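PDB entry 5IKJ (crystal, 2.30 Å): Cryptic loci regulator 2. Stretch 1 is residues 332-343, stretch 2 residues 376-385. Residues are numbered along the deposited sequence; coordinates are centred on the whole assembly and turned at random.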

# COMPACT_ATOMS: atom_id res chain seq x y z
N GLN A 332 -13.18 16.93 -11.37
CA GLN A 332 -12.51 18.22 -11.35
C GLN A 332 -11.68 18.42 -10.09
O GLN A 332 -11.02 19.45 -9.96
CB GLN A 332 -13.52 19.36 -11.48
CG GLN A 332 -14.18 19.46 -12.84
CD GLN A 332 -14.75 20.84 -13.11
OE1 GLN A 332 -15.23 21.51 -12.19
NE2 GLN A 332 -14.69 21.27 -14.36
N THR A 333 -11.70 17.46 -9.17
CA THR A 333 -11.02 17.60 -7.89
C THR A 333 -9.68 16.88 -7.91
O THR A 333 -9.33 16.16 -8.85
CB THR A 333 -11.88 17.06 -6.75
OG1 THR A 333 -12.06 15.64 -6.91
CG2 THR A 333 -13.24 17.74 -6.72
N TRP A 334 -8.91 17.10 -6.84
CA TRP A 334 -7.69 16.35 -6.58
C TRP A 334 -7.38 16.45 -5.10
O TRP A 334 -7.72 17.44 -4.45
CB TRP A 334 -6.51 16.86 -7.42
CG TRP A 334 -6.14 18.29 -7.15
CD1 TRP A 334 -6.65 19.40 -7.75
CD2 TRP A 334 -5.16 18.76 -6.21
NE1 TRP A 334 -6.06 20.53 -7.24
CE2 TRP A 334 -5.14 20.17 -6.30
CE3 TRP A 334 -4.30 18.13 -5.31
CZ2 TRP A 334 -4.29 20.95 -5.52
CZ3 TRP A 334 -3.46 18.91 -4.53
CH2 TRP A 334 -3.46 20.31 -4.64
N ASN A 335 -6.74 15.41 -4.57
CA ASN A 335 -6.38 15.40 -3.15
C ASN A 335 -5.16 14.52 -2.93
O ASN A 335 -5.11 13.38 -3.41
CB ASN A 335 -7.55 14.91 -2.29
CG ASN A 335 -8.04 13.53 -2.69
OD1 ASN A 335 -8.60 13.34 -3.76
ND2 ASN A 335 -7.85 12.56 -1.80
N LEU A 336 -4.18 15.06 -2.20
CA LEU A 336 -3.04 14.27 -1.76
C LEU A 336 -3.46 13.33 -0.63
O LEU A 336 -4.41 13.60 0.10
CB LEU A 336 -1.91 15.18 -1.28
CG LEU A 336 -1.12 15.97 -2.32
CD1 LEU A 336 -0.51 17.20 -1.67
CD2 LEU A 336 -0.03 15.11 -2.94
N PHE A 337 -2.73 12.23 -0.49
CA PHE A 337 -2.98 11.30 0.60
C PHE A 337 -1.71 10.51 0.88
O PHE A 337 -0.83 10.38 0.03
CB PHE A 337 -4.13 10.34 0.29
CG PHE A 337 -3.95 9.56 -0.98
CD1 PHE A 337 -3.22 8.38 -0.99
CD2 PHE A 337 -4.52 9.99 -2.16
CE1 PHE A 337 -3.05 7.66 -2.16
CE2 PHE A 337 -4.36 9.27 -3.33
CZ PHE A 337 -3.62 8.11 -3.33
N GLY A 338 -1.62 9.98 2.10
CA GLY A 338 -0.54 9.09 2.47
C GLY A 338 0.77 9.79 2.74
O GLY A 338 1.80 9.45 2.13
N ILE A 339 0.77 10.77 3.65
CA ILE A 339 2.00 11.45 4.00
C ILE A 339 2.93 10.48 4.71
O ILE A 339 2.49 9.61 5.48
CB ILE A 339 1.70 12.68 4.88
CG1 ILE A 339 2.94 13.57 5.00
CG2 ILE A 339 1.21 12.25 6.26
CD1 ILE A 339 2.65 14.95 5.57
N PHE A 340 4.23 10.61 4.45
CA PHE A 340 5.22 9.75 5.07
C PHE A 340 6.56 10.47 5.11
O PHE A 340 6.75 11.51 4.47
CB PHE A 340 5.35 8.42 4.32
CG PHE A 340 6.04 8.54 2.99
CD1 PHE A 340 5.35 9.02 1.89
CD2 PHE A 340 7.36 8.17 2.84
CE1 PHE A 340 5.98 9.14 0.67
CE2 PHE A 340 8.00 8.29 1.62
CZ PHE A 340 7.30 8.77 0.53
N GLN A 341 7.49 9.91 5.89
CA GLN A 341 8.84 10.44 5.98
C GLN A 341 9.76 9.57 5.13
O GLN A 341 9.94 8.39 5.46
CB GLN A 341 9.31 10.46 7.43
CG GLN A 341 8.61 11.48 8.30
CD GLN A 341 8.90 12.91 7.88
OE1 GLN A 341 9.86 13.17 7.16
NE2 GLN A 341 8.07 13.84 8.33
N PRO A 342 10.36 10.09 4.06
CA PRO A 342 11.34 9.28 3.32
C PRO A 342 12.43 8.76 4.24
O PRO A 342 12.76 9.37 5.25
CB PRO A 342 11.90 10.27 2.28
CG PRO A 342 10.82 11.28 2.10
CD PRO A 342 10.14 11.40 3.44
N LEU A 343 12.98 7.60 3.88
CA LEU A 343 14.01 6.97 4.68
C LEU A 343 15.39 7.47 4.27
O LEU A 343 15.65 7.73 3.09
CB LEU A 343 13.95 5.45 4.54
CG LEU A 343 12.63 4.77 4.89
CD1 LEU A 343 12.76 3.26 4.78
CD2 LEU A 343 12.14 5.17 6.28
N ASP A 376 9.94 19.70 2.98
CA ASP A 376 9.14 19.02 1.97
C ASP A 376 8.29 17.94 2.63
O ASP A 376 8.81 17.08 3.34
CB ASP A 376 10.03 18.39 0.89
CG ASP A 376 10.76 19.42 0.06
OD1 ASP A 376 10.35 20.59 0.06
OD2 ASP A 376 11.75 19.04 -0.60
N ASP A 377 6.99 17.99 2.38
CA ASP A 377 6.09 16.91 2.75
C ASP A 377 5.96 15.96 1.57
O ASP A 377 5.71 16.39 0.44
CB ASP A 377 4.72 17.45 3.15
CG ASP A 377 4.74 18.16 4.49
OD1 ASP A 377 5.65 17.89 5.30
OD2 ASP A 377 3.84 18.99 4.74
N HIS A 378 6.13 14.66 1.83
CA HIS A 378 6.08 13.64 0.81
C HIS A 378 4.82 12.80 0.97
O HIS A 378 4.33 12.60 2.09
CB HIS A 378 7.33 12.75 0.87
CG HIS A 378 8.61 13.50 0.65
ND1 HIS A 378 9.30 13.47 -0.54
CD2 HIS A 378 9.31 14.33 1.47
CE1 HIS A 378 10.37 14.23 -0.44
NE2 HIS A 378 10.40 14.76 0.77
N PHE A 379 4.30 12.31 -0.15
CA PHE A 379 2.99 11.67 -0.17
C PHE A 379 3.02 10.41 -1.03
O PHE A 379 3.64 10.39 -2.10
CB PHE A 379 1.92 12.64 -0.70
CG PHE A 379 1.66 13.80 0.22
CD1 PHE A 379 0.72 13.70 1.22
CD2 PHE A 379 2.36 14.98 0.07
CE1 PHE A 379 0.48 14.77 2.07
CE2 PHE A 379 2.13 16.05 0.91
CZ PHE A 379 1.18 15.94 1.91
N TYR A 380 2.32 9.38 -0.55
CA TYR A 380 2.23 8.12 -1.29
C TYR A 380 1.59 8.33 -2.66
O TYR A 380 2.00 7.69 -3.64
CB TYR A 380 1.42 7.11 -0.49
CG TYR A 380 2.23 6.03 0.17
CD1 TYR A 380 2.82 6.24 1.41
CD2 TYR A 380 2.39 4.80 -0.43
CE1 TYR A 380 3.54 5.24 2.03
CE2 TYR A 380 3.11 3.80 0.17
CZ TYR A 380 3.69 4.02 1.40
OH TYR A 380 4.41 3.01 1.99
N GLY A 381 0.58 9.18 -2.75
CA GLY A 381 -0.17 9.27 -3.98
C GLY A 381 -1.07 10.49 -3.99
O GLY A 381 -1.08 11.30 -3.07
N ILE A 382 -1.84 10.60 -5.08
CA ILE A 382 -2.69 11.75 -5.33
C ILE A 382 -3.79 11.35 -6.29
O ILE A 382 -3.53 10.69 -7.30
CB ILE A 382 -1.86 12.93 -5.89
CG1 ILE A 382 -2.71 14.19 -5.97
CG2 ILE A 382 -1.29 12.57 -7.26
CD1 ILE A 382 -1.90 15.45 -6.24
N PHE A 383 -5.03 11.72 -5.98
CA PHE A 383 -6.11 11.61 -6.95
C PHE A 383 -6.04 12.78 -7.91
O PHE A 383 -6.06 13.94 -7.48
CB PHE A 383 -7.47 11.60 -6.24
CG PHE A 383 -7.88 10.25 -5.72
CD1 PHE A 383 -8.47 9.32 -6.56
CD2 PHE A 383 -7.70 9.93 -4.39
CE1 PHE A 383 -8.86 8.08 -6.08
CE2 PHE A 383 -8.09 8.70 -3.90
CZ PHE A 383 -8.67 7.77 -4.75
N ARG A 384 -5.93 12.49 -9.20
CA ARG A 384 -6.00 13.52 -10.24
C ARG A 384 -7.32 13.32 -10.97
O ARG A 384 -7.42 12.47 -11.87
CB ARG A 384 -4.82 13.44 -11.20
CG ARG A 384 -4.84 14.55 -12.23
CD ARG A 384 -3.85 14.35 -13.35
NE ARG A 384 -3.89 15.47 -14.28
CZ ARG A 384 -4.84 15.65 -15.20
NH1 ARG A 384 -5.83 14.77 -15.32
NH2 ARG A 384 -4.79 16.70 -16.00
N GLY A 385 -8.33 14.10 -10.59
CA GLY A 385 -9.64 13.97 -11.18
C GLY A 385 -10.19 12.56 -11.07
O GLY A 385 -10.49 12.09 -9.97

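Neighbouring antiparallel strands are commonly said to be held by backbone hydrogen bonds, but side chains on the two faces of the ladder also pack across it, and this pair from Cryptic loci regulator 2 illustrates how. About 978 Å² is buried between the two stretches, summed over both sides, and much of it is aromatic.

On the face that carries L336, I339, F379 and I382, the F379 ring is the centrepiece. L336 CD1 lies over one side of it, 4.1 Å from the ring centroid, while I339 CG1 lies over the opposite face, and I339 CB is 3.7 Å from F379 CE1. A flat ring thus fills the slot between two branched aliphatic chains. The row continues through I382, whose CD1 lies 3.8 Å from L336 CD2 and 3.7 Å from W334 CE3, although the end of the tryptophan leads away from the partner stretch.

The other face is built around F337 and F340. G381 CA sits 4.1 Å from the centroid of the F337 ring, over its face. Glycine suits this place because an ideal CB would come within 2.8 Å of F337 CZ. Farther along the same ring, F337 CE2 meets F383 CD2 at 3.6 Å, the two ring planes inclined at 53°. F340 receives H378 CB over its face and the edge of the Y380 ring; F340 CD1 lies 3.8 Å from Y380 CD1. P342 packs its CG over the imidazole face of H378, 3.5 Å from the ring centroid.

Between these two faces runs the backbone. F337 N donates to G381 O at 3.2 Å, and G381 N returns a weak bond to F337 O at 3.3 Å. At 380 the chain turns a corner, so the strands before and after it meet stretch 1 at different angles, 130° and 169° between N-to-C directions. At the corner, Y380 N makes a short hydrogen bond to G338 O, 2.7 Å. Opposite it, G338 has a positive phi, which favours glycine, and an ideal CB there would lie 2.7 Å from Y380 CB.

Toward the ends, F340 N donates to H378 O at 3.1 Å and F383 N to N335 O at 3.1 Å; the return bond from N335 N to F383 O, 3.3 Å, is weak. G385 N closes the ladder on T333 O at 2.9 Å, and its own positive phi again favours glycine.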